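PDB 5J72: putative N-acetylmuramoyl-L-alanine amidase,autolysin cwp6 from Peptoclostridium difficile, which probably hydrolyses the amide link between N-acetylmuramoyl and L-alanine in peptidoglycan, using a zinc-dependent amidase domain joined to CWB2 cell wall-binding domains. Local coordinates for residues Q150-G155 and D181-L186. Sequence-based numbering, arbitrary orientation.
Sequences QGWKDG and DAPILL
Trp152, just after helix 140-151, meets Asp181, Ala182 and Pro183, where a Schellman motif with Asp181 at C-prime closes helix 174-180 and leads into strand 184-187, an outermost strand of a four-stranded parallel sheet in a CWB2 domain. Gly151 is linked through a water that donates to Gly151 O, at 3.2 Å, and to Asp181 OD1, at 3.1 Å, so the water joins the last turn of one helix to the C-prime residue of the other. Trp152, the first non-helical residue, carries the direct contact: with CG anti to its carbonyl carbon (chi1 -66°), the indole lies against the 181-183 backbone. Pro183 CD sits 3.7 Å from the centroid of the Trp152 five-membered ring, 4° off the normal, a CH-pi contact over the face, while Pro183 CB packs on Trp152 CE3 at 3.8 Å. The indole N-H is also used: Trp152 NE1 donates to Asp181 O at 3.0 Å, bent to 148° at the hydrogen, with the donor above the carbonyl plane. A bound calcium ion lies about 4 Å from the nearest atom of the Asp181 side chain. Leu203 touches both Trp152 and Pro183, and Pro382 of helix 375-387 also meets the indole, consistent with its burial. Asp154, a residue of a calcium-binding site of this protein, lies in a type I turn closed by Gly155 N donating to Trp152 O at 3.0 Å.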
loop_
_atom_site.group_PDB
_atom_site.type_symbol
_atom_site.label_atom_id
_atom_site.label_comp_id
_atom_site.label_asym_id
_atom_site.label_seq_id
_atom_site.Cartn_x
_atom_site.Cartn_y
_atom_site.Cartn_z
ATOM N N GLN A 150 -18.396 8.238 -0.478
ATOM C CA GLN A 150 -17.323 9.135 -0.897
ATOM C C GLN A 150 -17.129 9.196 -2.379
ATOM O O GLN A 150 -16.995 10.301 -2.935
ATOM C CB GLN A 150 -15.973 8.677 -0.246
ATOM C CG GLN A 150 -14.814 9.648 -0.495
ATOM C CD GLN A 150 -15.058 11.003 0.181
ATOM O OE1 GLN A 150 -15.823 11.107 1.162
ATOM N NE2 GLN A 150 -14.348 12.037 -0.310
ATOM N N GLY A 151 -17.091 8.050 -3.094
ATOM C CA GLY A 151 -16.792 8.181 -4.521
ATOM C C GLY A 151 -18.034 8.157 -5.421
ATOM O O GLY A 151 -17.953 8.416 -6.635
ATOM N N TRP A 152 -19.201 7.838 -4.814
ATOM C CA TRP A 152 -20.471 7.684 -5.612
ATOM C C TRP A 152 -21.586 8.398 -4.870
ATOM O O TRP A 152 -22.695 7.871 -4.666
ATOM C CB TRP A 152 -20.781 6.136 -5.757
ATOM C CG TRP A 152 -19.739 5.482 -6.589
ATOM C CD1 TRP A 152 -19.780 5.264 -7.947
ATOM C CD2 TRP A 152 -18.450 4.977 -6.139
ATOM N NE1 TRP A 152 -18.609 4.638 -8.362
ATOM C CE2 TRP A 152 -17.782 4.454 -7.268
ATOM C CE3 TRP A 152 -17.804 4.931 -4.897
ATOM C CZ2 TRP A 152 -16.497 3.867 -7.183
ATOM C CZ3 TRP A 152 -16.524 4.367 -4.809
ATOM C CH2 TRP A 152 -15.891 3.836 -5.942
ATOM N N LYS A 153 -21.328 9.655 -4.486
ATOM C CA LYS A 153 -22.348 10.395 -3.727
ATOM C C LYS A 153 -23.594 10.601 -4.605
ATOM O O LYS A 153 -24.737 10.568 -4.122
ATOM C CB LYS A 153 -21.773 11.765 -3.307
ATOM C CG LYS A 153 -22.797 12.561 -2.490
ATOM C CD LYS A 153 -23.044 11.849 -1.190
ATOM C CE LYS A 153 -24.084 12.559 -0.361
ATOM N N ASP A 154 -23.368 10.756 -5.891
ATOM C CA ASP A 154 -24.490 10.985 -6.794
ATOM C C ASP A 154 -25.093 9.678 -7.301
ATOM O O ASP A 154 -25.927 9.707 -8.226
ATOM C CB ASP A 154 -24.018 11.819 -8.019
ATOM C CG ASP A 154 -22.845 11.191 -8.756
ATOM O OD1 ASP A 154 -22.743 11.383 -9.959
ATOM O OD2 ASP A 154 -22.045 10.496 -8.117
ATOM N N GLY A 155 -24.659 8.556 -6.768
ATOM C CA GLY A 155 -25.282 7.282 -7.150
ATOM C C GLY A 155 -24.407 6.434 -8.053
ATOM O O GLY A 155 -23.319 6.842 -8.454
ATOM N N ASP A 181 -16.849 1.413 -12.940
ATOM C CA ASP A 181 -16.828 2.658 -12.123
ATOM C C ASP A 181 -17.952 2.472 -11.082
ATOM O O ASP A 181 -18.906 3.231 -10.990
ATOM C CB ASP A 181 -17.012 3.926 -12.997
ATOM C CG ASP A 181 -16.836 5.232 -12.199
ATOM O OD1 ASP A 181 -16.282 5.177 -11.045
ATOM O OD2 ASP A 181 -17.251 6.293 -12.713
ATOM N N ALA A 182 -17.814 1.405 -10.294
ATOM C CA ALA A 182 -18.799 1.019 -9.301
ATOM C C ALA A 182 -18.162 0.697 -7.963
ATOM O O ALA A 182 -17.019 0.273 -7.924
ATOM C CB ALA A 182 -19.475 -0.269 -9.777
ATOM N N PRO A 183 -18.891 0.899 -6.879
ATOM C CA PRO A 183 -18.350 0.546 -5.589
ATOM C C PRO A 183 -18.606 -0.973 -5.315
ATOM O O PRO A 183 -19.466 -1.607 -5.978
ATOM C CB PRO A 183 -19.190 1.369 -4.606
ATOM C CG PRO A 183 -20.570 1.415 -5.280
ATOM C CD PRO A 183 -20.219 1.564 -6.792
ATOM N N ILE A 184 -17.896 -1.511 -4.342
ATOM C CA ILE A 184 -18.121 -2.872 -3.924
ATOM C C ILE A 184 -18.812 -2.751 -2.542
ATOM O O ILE A 184 -18.302 -2.077 -1.628
ATOM C CB ILE A 184 -16.792 -3.616 -3.765
ATOM C CG1 ILE A 184 -16.198 -3.899 -5.160
ATOM C CG2 ILE A 184 -17.040 -4.880 -2.865
ATOM C CD1 ILE A 184 -14.710 -4.425 -5.177
ATOM N N LEU A 185 -19.984 -3.362 -2.399
ATOM C CA LEU A 185 -20.627 -3.393 -1.081
ATOM C C LEU A 185 -20.615 -4.891 -0.626
ATOM O O LEU A 185 -20.380 -5.775 -1.439
ATOM C CB LEU A 185 -22.122 -2.914 -1.088
ATOM C CG LEU A 185 -22.251 -1.423 -1.437
ATOM C CD1 LEU A 185 -23.759 -1.037 -1.505
ATOM C CD2 LEU A 185 -21.458 -0.510 -0.440
ATOM N N LEU A 186 -20.931 -5.129 0.625
ATOM C CA LEU A 186 -20.799 -6.488 1.139
ATOM C C LEU A 186 -22.092 -7.165 1.575
ATOM O O LEU A 186 -22.980 -6.526 2.147
ATOM C CB LEU A 186 -19.865 -6.405 2.386
ATOM C CG LEU A 186 -18.507 -5.752 2.096
ATOM C CD1 LEU A 186 -17.715 -5.619 3.374
ATOM C CD2 LEU A 186 -17.754 -6.538 1.037
HETATM O O HOH W 1 -17.949 7.377 -9.659
#